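Local atomic coordinates of CTP:phosphocholine Cytidylyltransferase (PDB entry 1JYK), a protein that catalyses the transfer of a cytidylyl group from CTP to phosphocholine, yielding CDP-choline and pyrophosphate. Residues 197-200 with 201-205; 103-106 with 107-111; 184-187 with 188-191; 211-214 with 215-219. All coordinates share one frame; numbering follows the deposited sequence.

Interaction 1. Residues 197-200 with 201-205; sequences IDKA and YVSGE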
ATOM      1  N   ILE A 197       2.532 -10.971 -12.910  1.00 17.79           N
ATOM      2  CA  ILE A 197       1.505 -11.459 -11.997  1.00 16.73           C
ATOM      3  C   ILE A 197       0.839 -12.699 -12.592  1.00 16.01           C
ATOM      4  O   ILE A 197       0.681 -13.713 -11.908  1.00 15.96           O
ATOM      5  CB  ILE A 197       0.428 -10.375 -11.740  1.00 16.62           C
ATOM      6  CG1 ILE A 197       0.977  -9.319 -10.769  1.00 14.74           C
ATOM      7  CG2 ILE A 197      -0.849 -11.023 -11.205  1.00 13.84           C
ATOM      8  CD1 ILE A 197       0.101  -8.084 -10.627  1.00 15.16           C
ATOM      9  N   ASP A 198       0.459 -12.604 -13.866  1.00 16.58           N
ATOM     10  CA  ASP A 198      -0.191 -13.719 -14.556  1.00 16.90           C
ATOM     11  C   ASP A 198       0.702 -14.941 -14.466  1.00 17.23           C
ATOM     12  O   ASP A 198       0.262 -16.014 -14.062  1.00 17.59           O
ATOM     13  CB  ASP A 198      -0.425 -13.388 -16.028  1.00 17.05           C
ATOM     14  CG  ASP A 198      -1.521 -12.362 -16.233  1.00 16.94           C
ATOM     15  OD1 ASP A 198      -1.544 -11.743 -17.314  1.00 18.14           O
ATOM     16  OD2 ASP A 198      -2.354 -12.172 -15.322  1.00 19.41           O
ATOM     17  N   LYS A 199       1.967 -14.764 -14.834  1.00 17.86           N
ATOM     18  CA  LYS A 199       2.940 -15.853 -14.804  1.00 18.61           C
ATOM     19  C   LYS A 199       3.103 -16.484 -13.427  1.00 17.76           C
ATOM     20  O   LYS A 199       3.138 -17.706 -13.306  1.00 17.97           O
ATOM     21  CB  LYS A 199       4.308 -15.364 -15.302  1.00 20.44           C
ATOM     22  CG  LYS A 199       5.411 -16.424 -15.261  1.00 23.01           C
ATOM     23  CD  LYS A 199       6.778 -15.816 -15.569  1.00 25.44           C
ATOM     24  CE  LYS A 199       6.956 -15.554 -17.067  1.00 27.16           C
ATOM     25  NZ  LYS A 199       8.393 -15.538 -17.479  1.00 29.68           N
ATOM     26  N   ALA A 200       3.206 -15.660 -12.387  1.00 16.61           N
ATOM     27  CA  ALA A 200       3.371 -16.185 -11.038  1.00 15.53           C
ATOM     28  C   ALA A 200       2.142 -16.959 -10.573  1.00 16.10           C
ATOM     29  O   ALA A 200       2.261 -18.032  -9.975  1.00 15.92           O
ATOM     30  CB  ALA A 200       3.668 -15.045 -10.068  1.00 16.34           C
ATOM     31  N   TYR A 201       0.960 -16.413 -10.850  1.00 16.61           N
ATOM     32  CA  TYR A 201      -0.293 -17.039 -10.439  1.00 16.83           C
ATOM     33  C   TYR A 201      -0.509 -18.414 -11.078  1.00 18.07           C
ATOM     34  O   TYR A 201      -1.113 -19.300 -10.471  1.00 17.89           O
ATOM     35  CB  TYR A 201      -1.464 -16.122 -10.792  1.00 16.18           C
ATOM     36  CG  TYR A 201      -2.803 -16.547 -10.220  1.00 16.91           C
ATOM     37  CD1 TYR A 201      -2.970 -16.745  -8.847  1.00 17.75           C
ATOM     38  CD2 TYR A 201      -3.913 -16.727 -11.051  1.00 17.08           C
ATOM     39  CE1 TYR A 201      -4.212 -17.109  -8.313  1.00 17.92           C
ATOM     40  CE2 TYR A 201      -5.157 -17.089 -10.530  1.00 17.02           C
ATOM     41  CZ  TYR A 201      -5.301 -17.277  -9.161  1.00 18.20           C
ATOM     42  OH  TYR A 201      -6.527 -17.622  -8.634  1.00 18.98           O
ATOM     43  N   VAL A 202      -0.007 -18.592 -12.294  1.00 19.16           N
ATOM     44  CA  VAL A 202      -0.183 -19.865 -12.991  1.00 22.29           C
ATOM     45  C   VAL A 202       1.034 -20.784 -13.022  1.00 21.76           C
ATOM     46  O   VAL A 202       1.053 -21.756 -13.780  1.00 20.97           O
ATOM     47  CB  VAL A 202      -0.617 -19.635 -14.438  1.00 24.06           C
ATOM     48  CG1 VAL A 202      -2.071 -19.236 -14.474  1.00 29.85           C
ATOM     49  CG2 VAL A 202       0.241 -18.575 -15.074  1.00 27.22           C
ATOM     50  N   SER A 203       2.040 -20.480 -12.205  1.00 20.30           N
ATOM     51  CA  SER A 203       3.255 -21.280 -12.161  1.00 19.89           C
ATOM     52  C   SER A 203       3.449 -21.938 -10.802  1.00 21.22           C
ATOM     53  O   SER A 203       4.511 -22.492 -10.519  1.00 20.97           O
ATOM     54  CB  SER A 203       4.463 -20.407 -12.499  1.00 18.22           C
ATOM     55  OG  SER A 203       4.404 -19.982 -13.848  1.00 20.96           O
ATOM     56  N   GLY A 204       2.413 -21.876  -9.966  1.00 22.93           N
ATOM     57  CA  GLY A 204       2.474 -22.476  -8.644  1.00 24.77           C
ATOM     58  C   GLY A 204       3.528 -21.859  -7.743  1.00 27.18           C
ATOM     59  O   GLY A 204       4.075 -22.532  -6.875  1.00 28.18           O
ATOM     60  N   GLU A 205       3.808 -20.574  -7.948  1.00 28.91           N
ATOM     61  CA  GLU A 205       4.808 -19.857  -7.155  1.00 30.50           C
ATOM     62  C   GLU A 205       4.266 -18.482  -6.780  1.00 29.11           C
ATOM     63  O   GLU A 205       4.842 -17.464  -7.170  1.00 31.19           O
ATOM     64  CB  GLU A 205       6.103 -19.696  -7.970  1.00 34.03           C
ATOM     65  CG  GLU A 205       5.930 -19.922  -9.482  1.00 37.45           C
ATOM     66  CD  GLU A 205       7.218 -19.739 -10.295  1.00 38.48           C
ATOM     67  OE1 GLU A 205       7.171 -19.056 -11.344  1.00 37.69           O
ATOM     68  OE2 GLU A 205       8.272 -20.282  -9.896  1.00 39.32           O
TER
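Main-chain bonds carry the helix as far as Tyr201, whose N meets Ile197 O at 2.9 Å with an N-H...O angle of 165°, a nearly straight alpha-helical bond. The next turn is looser. Ala200 O is approached by Ser203 N at 3.3 Å, a weak bond spanning three residues instead of four. This is how the C-terminal end of helix 187-201 unwinds: Val202 is the first residue to depart from helical backbone angles, and Gly204 takes a positive phi (63°), a value easy for glycine, as the chain turns off.

The polar side-chain contact belongs to Ser203. Its OG sits beside its own backbone N (chi1 -67°), which turns the hydroxyl back over the last turn to donate to Lys199 O at 2.7 Å. The donor stands 29° out of that carbonyl plane, and it gives Lys199 O a side-chain partner at the end of the helix. Asp198 directs OD2 elsewhere, to a salt bridge with Lys115.

The methyl of Ala200 merely comes within 4.0 Å of the carbonyl Glu205 O as the chain passes the helix end. The ring of Tyr201 leads away from the turn, toward Tyr112 and Phe206.

Interaction 2. Residues 103-106 with 107-111; sequences ADYN and NFYSL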
ATOM      1  N   ALA A 103      -6.803 -14.795   4.238  1.00 26.73           N
ATOM      2  CA  ALA A 103      -6.172 -15.535   5.322  1.00 28.99           C
ATOM      3  C   ALA A 103      -5.282 -16.666   4.821  1.00 29.89           C
ATOM      4  O   ALA A 103      -4.427 -17.155   5.554  1.00 32.14           O
ATOM      5  CB  ALA A 103      -7.237 -16.090   6.253  1.00 29.25           C
ATOM      6  N   ASP A 104      -5.479 -17.073   3.571  1.00 30.37           N
ATOM      7  CA  ASP A 104      -4.705 -18.166   2.989  1.00 29.86           C
ATOM      8  C   ASP A 104      -3.465 -17.735   2.222  1.00 28.73           C
ATOM      9  O   ASP A 104      -2.385 -18.279   2.436  1.00 30.30           O
ATOM     10  CB  ASP A 104      -5.593 -18.992   2.060  1.00 32.84           C
ATOM     11  CG  ASP A 104      -6.916 -19.346   2.694  1.00 35.07           C
ATOM     12  OD1 ASP A 104      -7.951 -19.239   2.004  1.00 37.25           O
ATOM     13  OD2 ASP A 104      -6.917 -19.727   3.884  1.00 36.61           O
ATOM     14  N   TYR A 105      -3.631 -16.774   1.318  1.00 25.66           N
ATOM     15  CA  TYR A 105      -2.530 -16.275   0.500  1.00 23.93           C
ATOM     16  C   TYR A 105      -1.979 -14.941   1.006  1.00 23.87           C
ATOM     17  O   TYR A 105      -2.644 -14.219   1.751  1.00 23.79           O
ATOM     18  CB  TYR A 105      -2.982 -16.060  -0.946  1.00 22.71           C
ATOM     19  CG  TYR A 105      -3.658 -17.223  -1.637  1.00 22.57           C
ATOM     20  CD1 TYR A 105      -3.542 -18.530  -1.163  1.00 22.68           C
ATOM     21  CD2 TYR A 105      -4.386 -17.006  -2.803  1.00 22.81           C
ATOM     22  CE1 TYR A 105      -4.138 -19.593  -1.848  1.00 23.56           C
ATOM     23  CE2 TYR A 105      -4.981 -18.052  -3.491  1.00 25.10           C
ATOM     24  CZ  TYR A 105      -4.857 -19.342  -3.016  1.00 25.85           C
ATOM     25  OH  TYR A 105      -5.454 -20.362  -3.732  1.00 28.56           O
ATOM     26  N   ASN A 106      -0.763 -14.616   0.576  1.00 22.96           N
ATOM     27  CA  ASN A 106      -0.129 -13.358   0.938  1.00 23.61           C
ATOM     28  C   ASN A 106      -0.806 -12.297   0.064  1.00 21.93           C
ATOM     29  O   ASN A 106      -1.594 -12.646  -0.820  1.00 20.00           O
ATOM     30  CB  ASN A 106       1.368 -13.427   0.657  1.00 28.00           C
ATOM     31  CG  ASN A 106       2.183 -12.608   1.631  1.00 32.07           C
ATOM     32  OD1 ASN A 106       1.709 -11.608   2.167  1.00 34.29           O
ATOM     33  ND2 ASN A 106       3.422 -13.026   1.865  1.00 34.01           N
ATOM     34  N   ASN A 107      -0.496 -11.018   0.281  1.00 19.50           N
ATOM     35  CA  ASN A 107      -1.167  -9.966  -0.473  1.00 17.66           C
ATOM     36  C   ASN A 107      -0.925  -9.846  -1.975  1.00 16.95           C
ATOM     37  O   ASN A 107      -1.439  -8.923  -2.612  1.00 17.49           O
ATOM     38  CB  ASN A 107      -0.985  -8.604   0.230  1.00 17.51           C
ATOM     39  CG  ASN A 107       0.399  -8.007   0.052  1.00 17.52           C
ATOM     40  OD1 ASN A 107       1.235  -8.509  -0.695  1.00 17.88           O
ATOM     41  ND2 ASN A 107       0.641  -6.910   0.755  1.00 18.29           N
ATOM     42  N   PHE A 108      -0.161 -10.773  -2.549  1.00 16.86           N
ATOM     43  CA  PHE A 108       0.061 -10.778  -3.998  1.00 14.88           C
ATOM     44  C   PHE A 108      -1.332 -10.963  -4.614  1.00 13.82           C
ATOM     45  O   PHE A 108      -1.687 -10.351  -5.625  1.00 13.40           O
ATOM     46  CB  PHE A 108       0.945 -11.976  -4.399  1.00 16.04           C
ATOM     47  CG  PHE A 108       0.721 -12.470  -5.823  1.00 15.48           C
ATOM     48  CD1 PHE A 108      -0.304 -13.365  -6.124  1.00 15.72           C
ATOM     49  CD2 PHE A 108       1.547 -12.049  -6.856  1.00 15.27           C
ATOM     50  CE1 PHE A 108      -0.498 -13.826  -7.440  1.00 16.94           C
ATOM     51  CE2 PHE A 108       1.360 -12.505  -8.173  1.00 17.31           C
ATOM     52  CZ  PHE A 108       0.337 -13.394  -8.462  1.00 15.96           C
ATOM     53  N   TYR A 109      -2.117 -11.822  -3.973  1.00 14.86           N
ATOM     54  CA  TYR A 109      -3.454 -12.139  -4.446  1.00 15.98           C
ATOM     55  C   TYR A 109      -4.426 -10.962  -4.341  1.00 16.95           C
ATOM     56  O   TYR A 109      -5.357 -10.843  -5.139  1.00 17.55           O
ATOM     57  CB  TYR A 109      -3.991 -13.356  -3.687  1.00 16.61           C
ATOM     58  CG  TYR A 109      -5.241 -13.928  -4.298  1.00 17.06           C
ATOM     59  CD1 TYR A 109      -5.234 -14.466  -5.588  1.00 18.48           C
ATOM     60  CD2 TYR A 109      -6.449 -13.880  -3.609  1.00 19.23           C
ATOM     61  CE1 TYR A 109      -6.411 -14.939  -6.176  1.00 20.29           C
ATOM     62  CE2 TYR A 109      -7.628 -14.346  -4.184  1.00 20.60           C
ATOM     63  CZ  TYR A 109      -7.605 -14.873  -5.464  1.00 21.41           C
ATOM     64  OH  TYR A 109      -8.780 -15.323  -6.025  1.00 22.40           O
ATOM     65  N   SER A 110      -4.216 -10.094  -3.360  1.00 16.01           N
ATOM     66  CA  SER A 110      -5.072  -8.928  -3.214  1.00 15.27           C
ATOM     67  C   SER A 110      -4.917  -8.072  -4.466  1.00 15.29           C
ATOM     68  O   SER A 110      -5.895  -7.579  -5.024  1.00 15.27           O
ATOM     69  CB  SER A 110      -4.664  -8.133  -1.983  1.00 15.12           C
ATOM     70  OG  SER A 110      -5.194  -8.728  -0.812  1.00 18.08           O
ATOM     71  N   LEU A 111      -3.678  -7.894  -4.910  1.00 15.27           N
ATOM     72  CA  LEU A 111      -3.433  -7.112  -6.109  1.00 16.81           C
ATOM     73  C   LEU A 111      -3.864  -7.900  -7.351  1.00 17.84           C
ATOM     74  O   LEU A 111      -4.309  -7.306  -8.337  1.00 18.51           O
ATOM     75  CB  LEU A 111      -1.954  -6.731  -6.219  1.00 18.07           C
ATOM     76  CG  LEU A 111      -1.611  -5.762  -7.360  1.00 20.42           C
ATOM     77  CD1 LEU A 111      -2.435  -4.486  -7.240  1.00 21.48           C
ATOM     78  CD2 LEU A 111      -0.131  -5.435  -7.314  1.00 20.89           C
TER
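Tyr105, still in the loop that precedes the helix, turns one edge of its ring onto a face of the Tyr109 ring four residues later. The two planes stand at 87° with centroids 5.1 Å apart, a T-shaped pair of the classic edge-to-face kind. The contact is made by one corner of the Tyr105 ring: Tyr105 CD2 lies 3.5 Å from Tyr109 CG, near the root of the ring and not over its middle, and 3.8 Å from Tyr109 CB. On the helical side, CG of Tyr109 is anti to the backbone N (chi1 -168°), which lays the ring out to the side of the helix, with one face turned to Tyr105.

At Asn106, just ahead of the helix, the interaction becomes polar. Its carbonyl O takes a weak bond from Tyr109 N at 3.3 Å, spanning the first turn. The side-chain OD1 of the same residue curls round to accept from Asn107 N at 3.0 Å. This bond is strongly bent at the acceptor, with a C=O...N angle of 100°, as expected when a side chain reaches the amide that directly follows it. The other end of the Asn106 amide, ND2, donates to Asp208 O, so both ends of the group are engaged and its rotation is fixed.

Within the nucleotidyl transferase region, this entry into helix 108-112 lies against several elements. Asn107 and Ser110 touch Leu31 of strand 27-32, Asn107 OD1 accepts from Trp211 N ahead of helix 213-216, and Phe108 packs on helix 187-201.

Interaction 3. Residues 184-187 with 188-191; sequences FWDA and PTAE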
ATOM      1  N   PHE A 184       3.019   4.577  -6.780  1.00 13.85           N
ATOM      2  CA  PHE A 184       2.197   4.862  -7.951  1.00 14.24           C
ATOM      3  C   PHE A 184       2.790   4.126  -9.145  1.00 14.81           C
ATOM      4  O   PHE A 184       4.009   4.026  -9.271  1.00 14.50           O
ATOM      5  CB  PHE A 184       2.167   6.363  -8.239  1.00 15.47           C
ATOM      6  CG  PHE A 184       1.468   6.717  -9.521  1.00 15.90           C
ATOM      7  CD1 PHE A 184       0.076   6.837  -9.563  1.00 16.82           C
ATOM      8  CD2 PHE A 184       2.194   6.910 -10.695  1.00 14.88           C
ATOM      9  CE1 PHE A 184      -0.582   7.143 -10.755  1.00 14.75           C
ATOM     10  CE2 PHE A 184       1.547   7.214 -11.890  1.00 15.36           C
ATOM     11  CZ  PHE A 184       0.156   7.330 -11.921  1.00 16.18           C
ATOM     12  N   TRP A 185       1.931   3.622 -10.022  1.00 14.94           N
ATOM     13  CA  TRP A 185       2.397   2.870 -11.181  1.00 15.71           C
ATOM     14  C   TRP A 185       1.820   3.382 -12.485  1.00 16.32           C
ATOM     15  O   TRP A 185       0.599   3.508 -12.612  1.00 16.19           O
ATOM     16  CB  TRP A 185       2.057   1.393 -10.980  1.00 13.69           C
ATOM     17  CG  TRP A 185       2.610   0.939  -9.691  1.00 14.46           C
ATOM     18  CD1 TRP A 185       1.978   0.941  -8.478  1.00 14.42           C
ATOM     19  CD2 TRP A 185       3.978   0.602  -9.437  1.00 15.08           C
ATOM     20  NE1 TRP A 185       2.878   0.645  -7.479  1.00 15.33           N
ATOM     21  CE2 TRP A 185       4.111   0.431  -8.037  1.00 14.54           C
ATOM     22  CE3 TRP A 185       5.111   0.442 -10.249  1.00 14.94           C
ATOM     23  CZ2 TRP A 185       5.334   0.104  -7.436  1.00 15.68           C
ATOM     24  CZ3 TRP A 185       6.320   0.115  -9.656  1.00 13.86           C
ATOM     25  CH2 TRP A 185       6.422  -0.051  -8.258  1.00 14.53           C
ATOM     26  N   ASP A 186       2.692   3.688 -13.444  1.00 16.54           N
ATOM     27  CA  ASP A 186       2.230   4.165 -14.741  1.00 18.46           C
ATOM     28  C   ASP A 186       1.772   2.977 -15.594  1.00 18.62           C
ATOM     29  O   ASP A 186       1.989   1.817 -15.225  1.00 17.86           O
ATOM     30  CB  ASP A 186       3.317   4.978 -15.464  1.00 19.83           C
ATOM     31  CG  ASP A 186       4.581   4.187 -15.707  1.00 19.80           C
ATOM     32  OD1 ASP A 186       4.494   2.976 -15.971  1.00 19.78           O
ATOM     33  OD2 ASP A 186       5.671   4.785 -15.632  1.00 22.58           O
ATOM     34  N   ALA A 187       1.124   3.271 -16.720  1.00 19.24           N
ATOM     35  CA  ALA A 187       0.590   2.236 -17.604  1.00 20.26           C
ATOM     36  C   ALA A 187       1.637   1.260 -18.154  1.00 21.58           C
ATOM     37  O   ALA A 187       1.467   0.045 -18.067  1.00 21.78           O
ATOM     38  CB  ALA A 187      -0.186   2.885 -18.739  1.00 18.93           C
ATOM     39  N   PRO A 188       2.722   1.774 -18.751  1.00 22.12           N
ATOM     40  CA  PRO A 188       3.731   0.852 -19.275  1.00 22.10           C
ATOM     41  C   PRO A 188       4.284  -0.093 -18.205  1.00 21.75           C
ATOM     42  O   PRO A 188       4.494  -1.282 -18.465  1.00 22.48           O
ATOM     43  CB  PRO A 188       4.812   1.776 -19.831  1.00 22.70           C
ATOM     44  CG  PRO A 188       4.117   3.067 -20.082  1.00 22.99           C
ATOM     45  CD  PRO A 188       3.069   3.179 -19.022  1.00 22.42           C
ATOM     46  N   THR A 189       4.524   0.436 -17.005  1.00 20.15           N
ATOM     47  CA  THR A 189       5.063  -0.375 -15.914  1.00 18.89           C
ATOM     48  C   THR A 189       4.039  -1.398 -15.423  1.00 18.19           C
ATOM     49  O   THR A 189       4.374  -2.567 -15.206  1.00 17.50           O
ATOM     50  CB  THR A 189       5.503   0.499 -14.715  1.00 18.09           C
ATOM     51  OG1 THR A 189       6.348   1.558 -15.174  1.00 18.64           O
ATOM     52  CG2 THR A 189       6.269  -0.338 -13.702  1.00 16.89           C
ATOM     53  N   ALA A 190       2.795  -0.951 -15.255  1.00 17.84           N
ATOM     54  CA  ALA A 190       1.713  -1.817 -14.787  1.00 18.15           C
ATOM     55  C   ALA A 190       1.497  -2.988 -15.746  1.00 18.41           C
ATOM     56  O   ALA A 190       1.194  -4.111 -15.324  1.00 18.17           O
ATOM     57  CB  ALA A 190       0.426  -1.009 -14.654  1.00 16.78           C
ATOM     58  N   GLU A 191       1.648  -2.716 -17.039  1.00 19.79           N
ATOM     59  CA  GLU A 191       1.466  -3.741 -18.055  1.00 21.53           C
ATOM     60  C   GLU A 191       2.487  -4.853 -17.837  1.00 21.70           C
ATOM     61  O   GLU A 191       2.150  -6.035 -17.873  1.00 22.26           O
ATOM     62  CB  GLU A 191       1.636  -3.129 -19.441  1.00 24.62           C
ATOM     63  CG  GLU A 191       1.233  -4.048 -20.562  1.00 32.25           C
ATOM     64  CD  GLU A 191       1.602  -3.490 -21.920  1.00 37.81           C
ATOM     65  OE1 GLU A 191       2.735  -2.984 -22.066  1.00 41.39           O
ATOM     66  OE2 GLU A 191       0.760  -3.555 -22.841  1.00 40.64           O
TER
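Trp185 presents the edge of its six-membered ring to Thr189, with CE3 at 3.7 Å from the methyl CG2. The hydroxyl of Thr189 points elsewhere: chi1 of -50° sets OG1 beside the backbone N of Thr189 and leaves CG2 for the indole, so one side chain serves an apolar and a polar neighbour together.

The polar neighbour is Asp186, the N-cap of helix 187-201, where the chain leaves strand 182-185. Its chi1 of 59° puts CG between its own N and carbonyl carbon and brings OD1 over the first turn. There OD1 accepts twice, from Thr189 N at 2.7 Å and from Thr189 OG1 in a very short bond of 2.5 Å. Behind the cap, regular helical bonds start at once, Ala190 N to Asp186 O at 2.9 Å and Glu191 N to Ala187 O at 3.0 Å. Pro188, lacking an N-H, fits in this first turn, where amides have no preceding helical carbonyl to meet.

Ser142 OG reaches both Asp186 N and Thr189 OG1, tying the cap to strand 142-149. A carboxylate at a helix N terminus, with two donors on OD1 alone, would probably be stabilised in its charged form by the helix dipole.

Interaction 4. Residues 211-214 with 215-219; sequences WDNM and VKDNI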
ATOM      1  N   TRP A 211       2.694  -8.611  -3.108  1.00 16.12           N
ATOM      2  CA  TRP A 211       2.560  -8.045  -4.438  1.00 16.20           C
ATOM      3  C   TRP A 211       3.888  -7.366  -4.816  1.00 17.24           C
ATOM      4  O   TRP A 211       4.260  -7.299  -5.992  1.00 16.78           O
ATOM      5  CB  TRP A 211       1.389  -7.049  -4.488  1.00 16.82           C
ATOM      6  CG  TRP A 211       1.687  -5.680  -3.938  1.00 17.34           C
ATOM      7  CD1 TRP A 211       1.469  -5.242  -2.661  1.00 16.61           C
ATOM      8  CD2 TRP A 211       2.252  -4.568  -4.655  1.00 17.98           C
ATOM      9  NE1 TRP A 211       1.854  -3.927  -2.542  1.00 17.19           N
ATOM     10  CE2 TRP A 211       2.340  -3.489  -3.747  1.00 17.78           C
ATOM     11  CE3 TRP A 211       2.687  -4.379  -5.979  1.00 17.94           C
ATOM     12  CZ2 TRP A 211       2.845  -2.233  -4.121  1.00 16.89           C
ATOM     13  CZ3 TRP A 211       3.194  -3.132  -6.349  1.00 16.56           C
ATOM     14  CH2 TRP A 211       3.267  -2.077  -5.421  1.00 18.16           C
ATOM     15  N   ASP A 212       4.613  -6.890  -3.804  1.00 16.91           N
ATOM     16  CA  ASP A 212       5.894  -6.221  -4.020  1.00 16.93           C
ATOM     17  C   ASP A 212       6.932  -7.116  -4.685  1.00 16.64           C
ATOM     18  O   ASP A 212       7.802  -6.631  -5.413  1.00 16.82           O
ATOM     19  CB  ASP A 212       6.452  -5.726  -2.693  1.00 17.82           C
ATOM     20  CG  ASP A 212       5.473  -4.872  -1.951  1.00 19.08           C
ATOM     21  OD1 ASP A 212       5.489  -3.641  -2.162  1.00 20.22           O
ATOM     22  OD2 ASP A 212       4.680  -5.435  -1.166  1.00 22.20           O
ATOM     23  N   ASN A 213       6.849  -8.416  -4.426  1.00 16.83           N
ATOM     24  CA  ASN A 213       7.796  -9.345  -5.022  1.00 17.00           C
ATOM     25  C   ASN A 213       7.795  -9.145  -6.504  1.00 18.02           C
ATOM     26  O   ASN A 213       8.730  -9.507  -7.206  1.00 18.09           O
ATOM     27  CB  ASN A 213       7.398 -10.777  -4.739  1.00 15.75           C
ATOM     28  CG  ASN A 213       8.018 -11.296  -3.481  1.00 15.58           C
ATOM     29  OD1 ASN A 213       7.392 -11.302  -2.423  1.00 16.55           O
ATOM     30  ND2 ASN A 213       9.263 -11.737  -3.578  1.00 16.33           N
HETATM   31  N   MSE A 214       6.747  -8.536  -7.016  1.00 20.29           N
HETATM   32  CA  MSE A 214       6.779  -8.417  -8.431  1.00 21.63           C
HETATM   33  C   MSE A 214       7.476  -7.291  -9.074  1.00 20.63           C
HETATM   34  O   MSE A 214       7.758  -7.307 -10.270  1.00 19.76           O
HETATM   35  CB  MSE A 214       5.422  -8.778  -8.918  1.00 25.25           C
HETATM   36  CG  MSE A 214       5.843 -10.106  -9.417  1.00 34.51           C
HETATM   37 SE   MSE A 214       4.435 -10.889  -9.872  1.00 29.13          SE
HETATM   38  CE  MSE A 214       4.303 -11.847  -8.073  1.00 34.88           C
ATOM     39  N   VAL A 215       7.890  -6.373  -8.219  1.00 19.13           N
ATOM     40  CA  VAL A 215       8.678  -5.275  -8.667  1.00 18.21           C
ATOM     41  C   VAL A 215      10.092  -5.728  -8.283  1.00 18.04           C
ATOM     42  O   VAL A 215      11.014  -5.667  -9.096  1.00 18.41           O
ATOM     43  CB  VAL A 215       8.316  -4.003  -7.920  1.00 18.42           C
ATOM     44  CG1 VAL A 215       9.185  -2.848  -8.419  1.00 15.45           C
ATOM     45  CG2 VAL A 215       6.838  -3.697  -8.122  1.00 18.15           C
ATOM     46  N   LYS A 216      10.244  -6.212  -7.054  1.00 17.25           N
ATOM     47  CA  LYS A 216      11.549  -6.655  -6.562  1.00 18.07           C
ATOM     48  C   LYS A 216      12.190  -7.746  -7.409  1.00 18.84           C
ATOM     49  O   LYS A 216      13.363  -7.649  -7.772  1.00 19.22           O
ATOM     50  CB  LYS A 216      11.441  -7.162  -5.123  1.00 19.16           C
ATOM     51  CG  LYS A 216      12.712  -7.840  -4.610  1.00 21.11           C
ATOM     52  CD  LYS A 216      12.563  -8.269  -3.158  1.00 25.58           C
ATOM     53  CE  LYS A 216      13.847  -8.872  -2.611  1.00 28.48           C
ATOM     54  NZ  LYS A 216      14.112 -10.225  -3.180  1.00 33.23           N
ATOM     55  N   ASP A 217      11.415  -8.779  -7.725  1.00 18.65           N
ATOM     56  CA  ASP A 217      11.920  -9.915  -8.494  1.00 18.44           C
ATOM     57  C   ASP A 217      12.051  -9.692 -10.000  1.00 18.12           C
ATOM     58  O   ASP A 217      12.509 -10.578 -10.715  1.00 19.65           O
ATOM     59  CB  ASP A 217      11.044 -11.144  -8.218  1.00 16.41           C
ATOM     60  CG  ASP A 217      11.080 -11.576  -6.751  1.00 17.67           C
ATOM     61  OD1 ASP A 217      10.145 -12.272  -6.306  1.00 19.68           O
ATOM     62  OD2 ASP A 217      12.044 -11.228  -6.031  1.00 22.50           O
ATOM     63  N   ASN A 218      11.665  -8.515 -10.481  1.00 17.60           N
ATOM     64  CA  ASN A 218      11.751  -8.202 -11.909  1.00 18.29           C
ATOM     65  C   ASN A 218      12.226  -6.764 -12.101  1.00 18.42           C
ATOM     66  O   ASN A 218      12.044  -6.180 -13.164  1.00 18.02           O
ATOM     67  CB  ASN A 218      10.372  -8.362 -12.568  1.00 18.37           C
ATOM     68  CG  ASN A 218       9.781  -9.749 -12.371  1.00 21.09           C
ATOM     69  OD1 ASN A 218      10.107 -10.678 -13.111  1.00 22.11           O
ATOM     70  ND2 ASN A 218       8.907  -9.895 -11.374  1.00 18.12           N
ATOM     71  N   ILE A 219      12.837  -6.204 -11.062  1.00 20.07           N
ATOM     72  CA  ILE A 219      13.294  -4.818 -11.085  1.00 21.15           C
ATOM     73  C   ILE A 219      14.082  -4.404 -12.329  1.00 22.26           C
ATOM     74  O   ILE A 219      13.930  -3.293 -12.828  1.00 22.71           O
ATOM     75  CB  ILE A 219      14.112  -4.506  -9.803  1.00 20.12           C
ATOM     76  CG1 ILE A 219      14.330  -2.997  -9.670  1.00 20.01           C
ATOM     77  CG2 ILE A 219      15.429  -5.259  -9.830  1.00 20.37           C
ATOM     78  CD1 ILE A 219      13.059  -2.176  -9.776  1.00 18.95           C
TER
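This is a local contact along one short helical turn, helix 213-216 and its flanks, in which Asn213 and Asp217 join side chains four residues apart. Asn213 ND2 donates to Asp217 OD1 at 2.9 Å, on the syn side of the carboxylate but 33° out of its plane. The two side chains run alongside each other in the same direction, with the amide and carboxylate planes turned 50° apart. Tyr210 N donates to the other end of the Asn213 amide, OD1, which fixes the flip of that group. Asp217 N also binds Asn213 O at 2.8 Å, so the same pair is joined through both main chain and side chain. A long salt bridge runs from Asp217 OD2 to Lys216 NZ.

Asp212 O sits at the start of the turn and accepts two amides. Lys216 N arrives at 3.0 Å in a nearly straight bond, while Val215 N comes in at 2.8 Å from above the carbonyl plane. At the far end Asn218 takes over: with CG beside its own backbone N (chi1 -57°), it sends ND2 back to Met214 O at 3.0 Å. The same ND2 lies 3.6 Å from CG of Met214, a selenomethionine here. The apolar part is lighter, Trp211 CZ3 touching Val215 CG2 at 4.1 Å.

Around the turn, Met214 packs on Phe196, Ile197 and Ala200 of helix 187-201 and on Phe108 of helix 108-112. Val215 and Lys216 rest on Ile169 of strand 166-170, and the Trp211 ring meets Trp185 of strand 182-185.

How the interactions relate
From the N terminus the order is interaction 2, then 3, 1 and 4. Each closes only a tight turn of its own chain, in series, so none nests within or crosses another. Interaction 2 opens helix 108-112; interactions 3 and 1 mark the two ends of helix 187-201, with centres about 19 Å apart and no touch; interaction 4 forms the short helix that follows. Space joins what sequence separates. Phe108 of interaction 2 reaches interaction 1 at Ile197 and Ala200, and also Met214 of interaction 4, making a shared three-helix core. Val215 meets the indole of Trp185, linking interaction 4 to the sheet end of interaction 3.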